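Local structure of putative N-acetylneuraminate lyase ([Ruminococcus] gnavus ATCC 29149, 6RB7) at residues Lys70-Val75 / Gly105-Ile110; Lys39-Ala44 / Gly242-Met247; Leu131-Ile136 / Pro163-Val168; Gln61-Tyr66 / Leu301-Val306; Leu124-Glu129 / Ser159-Asn164. The protein adopts the (beta/alpha)8 barrel of the dihydrodipicolinate synthetase family and is found in an assembly of four chains. One frame throughout, in Å; residues are numbered along the deposited sequence. Where two conformers were deposited one is given.

Interaction 1: residues Lys70-Val75 / Gly105-Ile110; sequences KGVKGV and GKLTVI
Leu107 lies against Val72 and Gly74 where two neighbouring parallel strands of the barrel, 74-77 and 108-112, begin. Its CB sits 4.1 Å from Gly74 CA. From there chi1 (-67°) sets CG opposite the carbonyl carbon, and the two methyls divide the work. Leu107 CD2 meets segment 70-75 at three points, with Val72 O at 3.8 Å, the Gly74 CA, and Val72 CG2 at 4.0 Å, this last an oblique crossing of the two side chains. The other branch, CD1, reaches Val75 CG1 (4.2 Å) and touches Thr64 of helix 57-70. Beyond the leucine the parallel ladder takes over. Thr108 N donates to Lys73 O almost straight (3.0 Å, 174°), in the carbonyl plane and on a lone pair, while Ile110 N reaches Val75 O nearly along the C=O axis. The Thr108 hydroxyl turns elsewhere, to Lys37 O. Before the ladder starts, two waters each donate to a pair of carbonyls that cannot bond each other: one joins Val72 O to Lys106 O, the other Lys73 O to the same Lys106 O. The chemistry is therefore graded, with water-bridged carbonyls before the strands, direct backbone bonds along them, and the Leu107 methyls supplying apolar contact.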
# COMPACT_ATOMS: atom_id res chain seq x y z
N LYS A 70 -5.20 -39.31 -8.77
CA LYS A 70 -3.89 -38.65 -8.89
C LYS A 70 -3.04 -38.85 -7.65
O LYS A 70 -1.84 -38.55 -7.75
CB LYS A 70 -4.07 -37.17 -9.20
CG LYS A 70 -4.68 -36.87 -10.56
CD LYS A 70 -3.80 -37.28 -11.71
CE LYS A 70 -4.44 -36.84 -13.03
NZ LYS A 70 -3.75 -37.35 -14.24
N GLY A 71 -3.59 -39.36 -6.57
CA GLY A 71 -2.77 -39.71 -5.39
C GLY A 71 -2.31 -38.49 -4.62
O GLY A 71 -1.27 -38.58 -3.93
N VAL A 72 -3.08 -37.40 -4.65
CA VAL A 72 -2.75 -36.26 -3.77
C VAL A 72 -3.12 -36.60 -2.33
O VAL A 72 -3.83 -37.60 -2.07
CB VAL A 72 -3.45 -34.96 -4.26
CG1 VAL A 72 -2.95 -34.58 -5.65
CG2 VAL A 72 -4.95 -35.08 -4.25
N LYS A 73 -2.60 -35.80 -1.39
CA LYS A 73 -2.79 -36.08 0.05
C LYS A 73 -4.22 -35.82 0.44
O LYS A 73 -4.78 -36.54 1.32
CB LYS A 73 -1.82 -35.27 0.88
CG LYS A 73 -1.79 -35.59 2.35
CD LYS A 73 -1.32 -37.03 2.61
CE LYS A 73 -0.56 -37.20 3.89
NZ LYS A 73 -0.54 -38.62 4.31
N GLY A 74 -4.80 -34.76 -0.10
CA GLY A 74 -6.11 -34.30 0.33
C GLY A 74 -6.65 -33.27 -0.60
O GLY A 74 -6.02 -32.98 -1.63
N VAL A 75 -7.78 -32.71 -0.23
CA VAL A 75 -8.40 -31.61 -0.98
C VAL A 75 -8.84 -30.51 -0.01
O VAL A 75 -9.24 -30.80 1.17
CB VAL A 75 -9.57 -32.02 -1.87
CG1 VAL A 75 -9.08 -32.80 -3.07
CG2 VAL A 75 -10.64 -32.80 -1.11
N GLY A 105 -12.62 -42.13 2.18
CA GLY A 105 -11.54 -42.01 3.17
C GLY A 105 -10.14 -41.90 2.55
O GLY A 105 -9.16 -42.00 3.28
N LYS A 106 -10.02 -41.70 1.24
CA LYS A 106 -8.72 -41.73 0.56
C LYS A 106 -8.06 -40.35 0.58
O LYS A 106 -6.92 -40.25 0.11
CB LYS A 106 -8.93 -42.25 -0.86
CG LYS A 106 -9.27 -43.75 -0.85
CD LYS A 106 -9.52 -44.32 -2.22
CE LYS A 106 -10.26 -45.64 -2.21
NZ LYS A 106 -9.53 -46.68 -1.45
N LEU A 107 -8.77 -39.32 1.02
CA LEU A 107 -8.28 -37.92 0.98
C LEU A 107 -8.39 -37.33 2.37
O LEU A 107 -9.46 -37.45 2.98
CB LEU A 107 -9.10 -37.07 0.00
CG LEU A 107 -8.96 -37.44 -1.47
CD1 LEU A 107 -10.06 -36.82 -2.25
CD2 LEU A 107 -7.60 -37.01 -2.00
N THR A 108 -7.38 -36.57 2.77
CA THR A 108 -7.55 -35.64 3.89
C THR A 108 -8.48 -34.54 3.37
O THR A 108 -8.22 -34.01 2.27
CB THR A 108 -6.22 -35.09 4.36
OG1 THR A 108 -5.41 -36.18 4.82
CG2 THR A 108 -6.36 -34.06 5.46
N VAL A 109 -9.52 -34.19 4.10
CA VAL A 109 -10.48 -33.18 3.63
C VAL A 109 -10.43 -31.99 4.57
O VAL A 109 -10.73 -32.15 5.78
CB VAL A 109 -11.91 -33.72 3.45
CG1 VAL A 109 -12.86 -32.61 3.04
CG2 VAL A 109 -11.92 -34.86 2.45
N ILE A 110 -10.07 -30.83 4.03
CA ILE A 110 -10.11 -29.55 4.76
C ILE A 110 -11.23 -28.74 4.13
O ILE A 110 -11.17 -28.47 2.92
CB ILE A 110 -8.77 -28.81 4.67
CG1 ILE A 110 -7.59 -29.64 5.16
CG2 ILE A 110 -8.89 -27.47 5.39
CD1 ILE A 110 -6.24 -29.00 4.91
O HOH W 1 -5.42 -39.65 -2.67
O HOH W 2 -4.45 -39.26 1.81

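Interaction 2: residues Lys39-Ala44 / Gly242-Met247; sequences KGVIPA and GTYGAM
Tyr244 packs against Val41 and Pro43, and it loses more surface to this contact than any other residue. It opens the 3-10 turn 244-246 that follows strand 238-241. Its CB points toward 39-44, chi1 (-62°) sets CG opposite the carbonyl carbon, and the CD2 side of the ring does the touching: Tyr244 CD2 lies 3.7 Å from Val41 CG1 and equally 3.7 Å from Pro43 CA, both approaching obliquely. The valine can reach it because its CG1 stands anti to the backbone N (chi1 169°). Pro43 CB lies 3.8 Å from Tyr244 CB, the two side chains crossing at about a right angle. Ala44 joins in further along, its methyl CB 4.0 Å from Gly242 CA. No direct hydrogen bond links the segments. Instead one water donates to Ala44 O at 2.8 Å and accepts from Gly245 N at 2.9 Å, linking Ala44, next to strand 41-43, to the 3-10 turn. Gly242 lies beside a bound 2-amino-2-hydroxymethyl-propane-1,3-diol. Strand 41-43 closes the parallel barrel, bonding to strand 238-241 through Ile42 and Ala239 and to strand 74-77 through Pro43 and Tyr76; the turn after 238-241 packs against it, while helix 248-259 packs on Val41 and brings Tyr251 to the tyrosine ring.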
# COMPACT_ATOMS: atom_id res chain seq x y z
N LYS A 39 0.45 -33.36 5.67
CA LYS A 39 1.77 -33.10 5.06
C LYS A 39 1.77 -33.68 3.66
O LYS A 39 2.00 -34.89 3.50
CB LYS A 39 2.88 -33.74 5.89
CG LYS A 39 3.01 -33.14 7.26
CD LYS A 39 4.14 -33.71 8.04
CE LYS A 39 4.19 -33.19 9.46
NZ LYS A 39 5.41 -33.74 10.11
N GLY A 40 1.83 -32.80 2.72
CA GLY A 40 1.89 -33.20 1.31
C GLY A 40 1.13 -32.20 0.48
O GLY A 40 0.99 -31.03 0.90
N VAL A 41 0.69 -32.66 -0.66
CA VAL A 41 0.07 -31.79 -1.69
C VAL A 41 -1.45 -31.89 -1.53
O VAL A 41 -2.02 -32.97 -1.67
CB VAL A 41 0.53 -32.25 -3.07
CG1 VAL A 41 -0.26 -31.59 -4.18
CG2 VAL A 41 2.04 -32.06 -3.23
N ILE A 42 -2.08 -30.76 -1.20
CA ILE A 42 -3.54 -30.65 -0.99
C ILE A 42 -4.07 -29.61 -1.97
O ILE A 42 -4.10 -28.40 -1.69
CB ILE A 42 -3.88 -30.34 0.48
CG1 ILE A 42 -3.38 -31.45 1.40
CG2 ILE A 42 -5.38 -30.08 0.64
CD1 ILE A 42 -3.66 -31.22 2.87
N PRO A 43 -4.45 -30.01 -3.19
CA PRO A 43 -5.06 -29.06 -4.10
C PRO A 43 -6.32 -28.39 -3.58
O PRO A 43 -7.13 -29.02 -2.92
CB PRO A 43 -5.45 -29.93 -5.31
CG PRO A 43 -4.51 -31.12 -5.23
CD PRO A 43 -4.40 -31.38 -3.74
N ALA A 44 -6.50 -27.11 -3.90
CA ALA A 44 -7.82 -26.46 -3.81
C ALA A 44 -8.76 -27.13 -4.79
O ALA A 44 -8.44 -27.33 -5.96
CB ALA A 44 -7.72 -24.99 -4.07
N GLY A 242 -4.18 -23.31 -5.59
CA GLY A 242 -5.22 -23.17 -6.61
C GLY A 242 -4.84 -23.73 -7.96
O GLY A 242 -5.75 -24.00 -8.75
N THR A 243 -3.54 -23.88 -8.28
CA THR A 243 -3.16 -24.35 -9.64
C THR A 243 -2.86 -25.84 -9.60
O THR A 243 -2.66 -26.43 -10.66
CB THR A 243 -1.96 -23.60 -10.22
OG1 THR A 243 -0.78 -23.91 -9.47
CG2 THR A 243 -2.19 -22.12 -10.27
N TYR A 244 -2.85 -26.47 -8.43
CA TYR A 244 -2.39 -27.87 -8.34
C TYR A 244 -3.30 -28.77 -9.17
O TYR A 244 -2.82 -29.76 -9.77
CB TYR A 244 -2.38 -28.40 -6.90
CG TYR A 244 -1.49 -27.73 -5.91
CD1 TYR A 244 -0.60 -26.71 -6.22
CD2 TYR A 244 -1.54 -28.19 -4.60
CE1 TYR A 244 0.16 -26.12 -5.22
CE2 TYR A 244 -0.76 -27.63 -3.62
CZ TYR A 244 0.07 -26.57 -3.92
OH TYR A 244 0.79 -25.94 -2.92
N GLY A 245 -4.60 -28.50 -9.19
CA GLY A 245 -5.55 -29.37 -9.91
C GLY A 245 -5.33 -29.40 -11.40
O GLY A 245 -5.75 -30.37 -12.02
N ALA A 246 -4.65 -28.41 -11.97
CA ALA A 246 -4.30 -28.41 -13.41
C ALA A 246 -3.20 -29.44 -13.71
O ALA A 246 -3.03 -29.82 -14.86
CB ALA A 246 -3.83 -27.05 -13.83
N MET A 247 -2.37 -29.77 -12.72
CA MET A 247 -1.10 -30.51 -12.96
C MET A 247 -0.61 -31.18 -11.69
O MET A 247 0.51 -30.97 -11.24
CB MET A 247 -0.04 -29.57 -13.55
CG MET A 247 0.19 -28.35 -12.72
SD MET A 247 0.87 -27.04 -13.78
CE MET A 247 0.97 -25.61 -12.71
O HOH W 3 -5.95 -26.93 -7.21

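Interaction 3: residues Leu131-Ile136 / Pro163-Val168; sequences LGVDAI and PNTDFV
The beta-alpha-beta unit made of strand 135-138, helix 148-160 and strand 166-171 brings Ala135 and Ile136 beside Asp166 and Phe167, in the parallel pairing from which a (beta/alpha)8 barrel is built. Ile136 carries both direct backbone bonds: its N donates to Asp166 O at 2.9 Å, with the donor tilted 19° from the carbonyl plane, and its O accepts from Val168 N at 2.8 Å, in the carbonyl plane. Each acceptor also receives a CA-H, Asp166 O from Ala135 and Ile136 O from Phe167. On the face of Ala135 and Asp166 the two CB atoms meet at 3.8 Å; the carboxylate itself bonds the Tyr38 hydroxyl. Thr165 places CG2 anti to its backbone N (chi1, measured to OG1, is -58°), against Ala135 CA at 3.8 Å and close to Val133 CG2. Its hydroxyl bonds Glu129 and a water that also binds Val133 O. A second water donates to Asp134 O and accepts from Asp166 N, filling the place of a direct bond before the ladder begins. On the opposite face of the sheet, Ile136 CD1 approaches the Phe167 ring obliquely and comes within 3.7 Å of Phe167 CD2.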
# COMPACT_ATOMS: atom_id res chain seq x y z
N LEU A 131 -20.18 -34.25 8.70
CA LEU A 131 -19.69 -35.16 7.63
C LEU A 131 -18.33 -35.76 7.96
O LEU A 131 -17.83 -36.52 7.12
CB LEU A 131 -19.62 -34.36 6.32
CG LEU A 131 -20.97 -33.98 5.73
CD1 LEU A 131 -20.75 -33.18 4.46
CD2 LEU A 131 -21.80 -35.22 5.41
N GLY A 132 -17.69 -35.38 9.07
CA GLY A 132 -16.43 -35.99 9.50
C GLY A 132 -15.24 -35.52 8.67
O GLY A 132 -14.29 -36.30 8.43
N VAL A 133 -15.22 -34.24 8.32
CA VAL A 133 -14.02 -33.69 7.64
C VAL A 133 -12.84 -33.77 8.63
O VAL A 133 -13.03 -33.79 9.86
CB VAL A 133 -14.24 -32.25 7.16
CG1 VAL A 133 -15.37 -32.17 6.16
CG2 VAL A 133 -14.43 -31.29 8.31
N ASP A 134 -11.62 -33.73 8.12
CA ASP A 134 -10.41 -33.72 8.95
C ASP A 134 -10.25 -32.37 9.62
O ASP A 134 -9.91 -32.31 10.83
CB ASP A 134 -9.19 -34.10 8.12
CG ASP A 134 -9.33 -35.54 7.63
OD1 ASP A 134 -9.04 -36.45 8.44
OD2 ASP A 134 -9.82 -35.72 6.50
N ALA A 135 -10.47 -31.29 8.87
CA ALA A 135 -10.29 -29.94 9.39
C ALA A 135 -11.30 -29.01 8.73
O ALA A 135 -11.73 -29.28 7.59
CB ALA A 135 -8.86 -29.46 9.15
N ILE A 136 -11.55 -27.91 9.40
CA ILE A 136 -12.20 -26.73 8.80
C ILE A 136 -11.17 -25.61 8.74
O ILE A 136 -10.18 -25.64 9.49
CB ILE A 136 -13.46 -26.30 9.57
CG1 ILE A 136 -13.17 -26.04 11.05
CG2 ILE A 136 -14.56 -27.35 9.36
CD1 ILE A 136 -14.29 -25.21 11.70
N PRO A 163 -16.64 -28.19 17.37
CA PRO A 163 -15.73 -28.20 18.50
C PRO A 163 -14.81 -29.42 18.59
O PRO A 163 -13.91 -29.41 19.45
CB PRO A 163 -16.68 -28.13 19.70
CG PRO A 163 -17.91 -28.81 19.21
CD PRO A 163 -18.06 -28.35 17.77
N ASN A 164 -15.05 -30.43 17.76
CA ASN A 164 -14.23 -31.66 17.74
C ASN A 164 -13.36 -31.69 16.50
O ASN A 164 -12.82 -32.76 16.19
CB ASN A 164 -15.16 -32.89 17.76
CG ASN A 164 -16.03 -32.85 18.99
OD1 ASN A 164 -15.49 -32.91 20.10
ND2 ASN A 164 -17.34 -32.67 18.82
N THR A 165 -13.24 -30.56 15.78
CA THR A 165 -12.61 -30.54 14.44
C THR A 165 -11.36 -29.65 14.45
O THR A 165 -11.43 -28.52 14.92
CB THR A 165 -13.61 -30.13 13.36
OG1 THR A 165 -14.73 -31.03 13.37
CG2 THR A 165 -13.02 -30.22 11.98
N ASP A 166 -10.29 -30.15 13.86
CA ASP A 166 -9.06 -29.35 13.61
C ASP A 166 -9.42 -28.06 12.85
O ASP A 166 -10.31 -28.06 11.99
CB ASP A 166 -8.05 -30.13 12.80
CG ASP A 166 -7.42 -31.33 13.50
OD1 ASP A 166 -7.53 -31.44 14.75
OD2 ASP A 166 -6.81 -32.13 12.81
N PHE A 167 -8.70 -26.98 13.15
CA PHE A 167 -9.01 -25.64 12.60
C PHE A 167 -7.73 -25.07 11.99
O PHE A 167 -6.67 -24.95 12.66
CB PHE A 167 -9.54 -24.71 13.67
CG PHE A 167 -10.06 -23.39 13.16
CD1 PHE A 167 -9.20 -22.34 12.88
CD2 PHE A 167 -11.42 -23.19 13.01
CE1 PHE A 167 -9.71 -21.13 12.43
CE2 PHE A 167 -11.92 -21.98 12.55
CZ PHE A 167 -11.06 -20.95 12.27
N VAL A 168 -7.84 -24.62 10.74
CA VAL A 168 -6.75 -23.95 9.97
C VAL A 168 -7.11 -22.49 9.71
O VAL A 168 -8.15 -22.21 9.09
CB VAL A 168 -6.47 -24.67 8.65
CG1 VAL A 168 -5.37 -23.98 7.87
CG2 VAL A 168 -6.12 -26.14 8.87
O HOH W 4 -14.78 -33.33 11.86
O HOH W 5 -10.42 -33.11 13.33

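Interaction 4: residues Gln61-Tyr66 / Leu301-Val306; sequences QGLTKY and LELGAV
Leu301 and Tyr66 provide the one aromatic contact between segments 61-66 and 301-306, which belong to helix 57-70 and to the loop that follows helix 287-299. The methyl CD1 of Leu301 stands over one face of the tyrosine ring, 4.0 Å from the Tyr66 ring centroid and 23° off the normal, a CH-pi contact displaced toward the rim. The atoms beneath it are Tyr66 CG and CD1, each 3.8 Å from Leu301 CD1. Chi1 of the tyrosine (165°) holds CG anti to the backbone N, which helps set the ring beside the leucine, and the two side chains cross at about a right angle.

Apolar contacts continue one turn back along the helix. The same Leu301 CD1 comes 4.2 Å from Leu63 CD1. Leu63 also directs its second methyl at Leu303, but Leu303 was modelled in two conformers, so this contact is doubtful. Van der Waals packing on a polar atom is separate: Leu301 CD2 lies 4.1 Å from Gly62 O, where Gly62 has no side chain and the methyl meets its backbone oxygen.

Polar bonding across the segments is absent. The Tyr66 hydroxyl is used at the far end of the ring, where it bonds Gly245 O, and Leu295 and Glu299 of helix 287-299 also pack on this tyrosine. Between these segments the contact is thus by van der Waals packing, with no hydrogen bond, and one leucine methyl is shared between a ring face and a second leucine.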
# COMPACT_ATOMS: atom_id res chain seq x y z
N GLN A 61 -18.44 -35.09 -7.86
CA GLN A 61 -17.97 -36.46 -7.64
C GLN A 61 -16.85 -36.78 -8.64
O GLN A 61 -15.87 -37.40 -8.24
CB GLN A 61 -19.14 -37.43 -7.71
CG GLN A 61 -20.13 -37.26 -6.60
CD GLN A 61 -21.25 -38.27 -6.69
OE1 GLN A 61 -21.11 -39.31 -7.37
NE2 GLN A 61 -22.37 -37.93 -6.07
N GLY A 62 -16.99 -36.33 -9.88
CA GLY A 62 -15.98 -36.54 -10.93
C GLY A 62 -14.64 -35.96 -10.52
O GLY A 62 -13.59 -36.61 -10.64
N LEU A 63 -14.66 -34.70 -10.07
CA LEU A 63 -13.39 -34.05 -9.69
C LEU A 63 -12.79 -34.70 -8.44
O LEU A 63 -11.56 -34.83 -8.35
CB LEU A 63 -13.62 -32.54 -9.51
CG LEU A 63 -12.34 -31.75 -9.26
CD1 LEU A 63 -11.38 -31.82 -10.43
CD2 LEU A 63 -12.67 -30.31 -8.93
N THR A 64 -13.61 -35.18 -7.52
CA THR A 64 -13.10 -35.85 -6.31
C THR A 64 -12.40 -37.15 -6.72
O THR A 64 -11.30 -37.44 -6.26
CB THR A 64 -14.22 -36.12 -5.30
OG1 THR A 64 -14.96 -34.94 -5.04
CG2 THR A 64 -13.67 -36.72 -4.03
N LYS A 65 -13.03 -37.94 -7.60
CA LYS A 65 -12.43 -39.22 -8.04
C LYS A 65 -11.13 -38.94 -8.78
O LYS A 65 -10.17 -39.75 -8.68
CB LYS A 65 -13.44 -39.98 -8.89
CG LYS A 65 -14.62 -40.46 -8.10
CD LYS A 65 -15.64 -41.26 -8.87
CE LYS A 65 -16.31 -40.44 -9.96
NZ LYS A 65 -17.30 -41.23 -10.74
N TYR A 66 -11.07 -37.84 -9.53
CA TYR A 66 -9.83 -37.40 -10.21
C TYR A 66 -8.72 -37.20 -9.19
O TYR A 66 -7.63 -37.72 -9.37
CB TYR A 66 -10.10 -36.12 -10.99
CG TYR A 66 -8.91 -35.32 -11.46
CD1 TYR A 66 -8.22 -35.65 -12.60
CD2 TYR A 66 -8.54 -34.18 -10.76
CE1 TYR A 66 -7.16 -34.87 -13.06
CE2 TYR A 66 -7.48 -33.40 -11.21
CZ TYR A 66 -6.79 -33.73 -12.37
OH TYR A 66 -5.75 -32.95 -12.79
N LEU A 301 -12.76 -33.86 -18.24
CA LEU A 301 -13.64 -33.48 -17.12
C LEU A 301 -14.47 -32.27 -17.54
O LEU A 301 -13.94 -31.35 -18.18
CB LEU A 301 -12.78 -33.12 -15.91
CG LEU A 301 -12.13 -34.28 -15.17
CD1 LEU A 301 -11.12 -33.74 -14.15
CD2 LEU A 301 -13.18 -35.13 -14.46
N GLU A 302 -15.74 -32.25 -17.14
CA GLU A 302 -16.69 -31.16 -17.42
C GLU A 302 -17.00 -30.46 -16.10
O GLU A 302 -17.78 -31.03 -15.30
CB GLU A 302 -17.97 -31.72 -18.05
CG GLU A 302 -17.74 -32.27 -19.43
CD GLU A 302 -17.74 -31.24 -20.55
OE1 GLU A 302 -17.70 -31.66 -21.73
OE2 GLU A 302 -17.76 -30.04 -20.26
N LEU A 303 -16.37 -29.32 -15.84
CA LEU A 303 -16.49 -28.61 -14.53
C LEU A 303 -17.37 -27.38 -14.68
O LEU A 303 -17.57 -26.66 -13.68
CB LEU A 303 -15.12 -28.16 -14.01
CG LEU A 303 -14.22 -29.22 -13.39
CD1 LEU A 303 -13.55 -30.02 -14.49
CD2 LEU A 303 -13.18 -28.55 -12.49
N GLY A 304 -17.84 -27.08 -15.89
CA GLY A 304 -18.63 -25.87 -16.10
C GLY A 304 -17.76 -24.63 -16.19
O GLY A 304 -16.55 -24.72 -16.39
N ALA A 305 -18.43 -23.51 -16.13
CA ALA A 305 -17.84 -22.17 -16.33
C ALA A 305 -17.33 -21.68 -14.98
O ALA A 305 -17.27 -22.45 -14.01
CB ALA A 305 -18.93 -21.26 -16.84
N VAL A 306 -16.97 -20.42 -14.91
CA VAL A 306 -16.74 -19.76 -13.61
C VAL A 306 -17.95 -18.87 -13.33
O VAL A 306 -18.64 -18.41 -14.27
CB VAL A 306 -15.43 -18.93 -13.57
CG1 VAL A 306 -14.23 -19.85 -13.55
CG2 VAL A 306 -15.35 -17.90 -14.67

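Interaction 5: residues Leu124-Glu129 / Ser159-Asn164; sequences LARHAE and SAAAPN
Glu129 receives two hydrogen bonds from Asn164, one for each carboxylate oxygen. Asn164 N donates to Glu129 OE1 at 2.8 Å on the syn side, 19° out of the carboxylate plane. The longer bond, Asn164 ND2 to Glu129 OE2 at 3.2 Å, comes in from above that plane, 44° out of it, and the amide and carboxylate planes lie 36° apart. An extended glutamate chain, with CG anti to the backbone N, carries the group this far from helix 118-130, past the Ala162 methyl, which lies 3.9 Å from Glu129 CB. OE1 takes a further bond from the Thr165 hydroxyl, and OE2 a water that also donates to Ala161 O.

One turn earlier the packing is by small methyls: Ala125 CB meets Ala161 CB at 4.0 Å and Ala162 CB at 4.1 Å, which lets the backbones come close. Ala161 CB is further covered by Arg126, whose guanidinium lies over it by one face. Outside this shell, Ile136 of strand 135-138 packs against Ala125 and Ala162.

Gripped by several donors, the carboxylate is probably kept ionised and its rotation restricted, consistent with its holding the loop between helix 148-160 and strand 166-171 against helix 118-130.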
# COMPACT_ATOMS: atom_id res chain seq x y z
N LEU A 124 -21.89 -23.69 8.26
CA LEU A 124 -21.05 -24.57 7.46
C LEU A 124 -20.10 -25.36 8.33
O LEU A 124 -19.81 -26.50 7.97
CB LEU A 124 -20.31 -23.73 6.41
CG LEU A 124 -21.19 -23.22 5.27
CD1 LEU A 124 -20.40 -22.33 4.35
CD2 LEU A 124 -21.84 -24.37 4.48
N ALA A 125 -19.58 -24.80 9.42
CA ALA A 125 -18.69 -25.52 10.35
C ALA A 125 -19.43 -26.75 10.91
O ALA A 125 -18.86 -27.84 10.93
CB ALA A 125 -18.19 -24.61 11.43
N ARG A 126 -20.64 -26.54 11.40
CA ARG A 126 -21.43 -27.63 12.03
C ARG A 126 -21.70 -28.69 10.97
O ARG A 126 -21.55 -29.90 11.28
CB ARG A 126 -22.74 -27.05 12.58
CG ARG A 126 -23.63 -28.04 13.30
CD ARG A 126 -24.85 -27.24 13.80
NE ARG A 126 -24.42 -26.26 14.82
CZ ARG A 126 -24.32 -24.92 14.69
NH1 ARG A 126 -24.66 -24.29 13.58
NH2 ARG A 126 -23.86 -24.19 15.70
N HIS A 127 -22.06 -28.28 9.75
CA HIS A 127 -22.34 -29.22 8.65
C HIS A 127 -21.09 -30.04 8.34
O HIS A 127 -21.19 -31.28 8.15
CB HIS A 127 -22.90 -28.46 7.46
CG HIS A 127 -23.07 -29.28 6.24
ND1 HIS A 127 -22.07 -29.38 5.29
CD2 HIS A 127 -24.12 -30.01 5.80
CE1 HIS A 127 -22.53 -30.13 4.30
NE2 HIS A 127 -23.79 -30.53 4.58
N ALA A 128 -19.92 -29.39 8.28
CA ALA A 128 -18.66 -30.06 7.96
C ALA A 128 -18.30 -31.08 9.04
O ALA A 128 -17.87 -32.21 8.71
CB ALA A 128 -17.56 -29.03 7.72
N GLU A 129 -18.44 -30.72 10.31
CA GLU A 129 -18.15 -31.66 11.41
C GLU A 129 -19.13 -32.84 11.31
O GLU A 129 -18.72 -34.01 11.52
CB GLU A 129 -18.20 -30.98 12.76
CG GLU A 129 -17.94 -31.97 13.86
CD GLU A 129 -17.61 -31.36 15.21
OE1 GLU A 129 -16.53 -30.81 15.38
OE2 GLU A 129 -18.45 -31.48 16.09
N SER A 159 -14.96 -22.11 15.14
CA SER A 159 -14.35 -23.31 15.75
C SER A 159 -15.34 -23.92 16.76
O SER A 159 -15.45 -25.16 16.81
CB SER A 159 -13.04 -22.96 16.37
OG SER A 159 -12.48 -24.10 17.05
N ALA A 160 -16.03 -23.10 17.55
CA ALA A 160 -16.95 -23.61 18.60
C ALA A 160 -18.14 -24.33 17.96
O ALA A 160 -18.77 -25.14 18.66
CB ALA A 160 -17.42 -22.46 19.46
N ALA A 161 -18.48 -24.05 16.70
CA ALA A 161 -19.58 -24.72 15.99
C ALA A 161 -19.14 -26.11 15.50
O ALA A 161 -20.00 -26.89 15.11
CB ALA A 161 -20.10 -23.88 14.85
N ALA A 162 -17.82 -26.36 15.44
CA ALA A 162 -17.21 -27.65 15.06
C ALA A 162 -16.19 -27.99 16.12
O ALA A 162 -14.98 -28.06 15.87
CB ALA A 162 -16.59 -27.59 13.69
N PRO A 163 -16.64 -28.19 17.37
CA PRO A 163 -15.73 -28.20 18.50
C PRO A 163 -14.81 -29.42 18.59
O PRO A 163 -13.91 -29.41 19.45
CB PRO A 163 -16.68 -28.13 19.70
CG PRO A 163 -17.91 -28.81 19.21
CD PRO A 163 -18.06 -28.35 17.77
N ASN A 164 -15.05 -30.43 17.76
CA ASN A 164 -14.23 -31.66 17.74
C ASN A 164 -13.36 -31.69 16.50
O ASN A 164 -12.82 -32.76 16.19
CB ASN A 164 -15.16 -32.89 17.76
CG ASN A 164 -16.03 -32.85 18.99
OD1 ASN A 164 -15.49 -32.91 20.10
ND2 ASN A 164 -17.34 -32.67 18.82
O HOH W 6 -22.23 -27.25 16.70
O HOH W 7 -20.89 -29.40 15.51

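In the fold
From the N terminus, 39-44 opens interaction 2, which closes only at 242-247; interaction 4, the longer-spaced of the two, opens at 61-66 and crosses it by closing later, at 301-306. The two meet where the Tyr66 hydroxyl bonds Gly245 O. Within both lie the other three. Interaction 1 closes first, joining strands 74-77 and 108-112, and Lys73 N reaches Val41 O, linking it to the first strand of the barrel. Interactions 5 and 3 then open in turn and end on one stretch, sharing Pro163 and Asn164. Interaction 3 continues the sheet from interaction 1 through Val109 and Asp134, whereas interaction 5 joins the outer helices and interaction 4 joins helix 57-70 to the loop between helices 287-299 and 317-335.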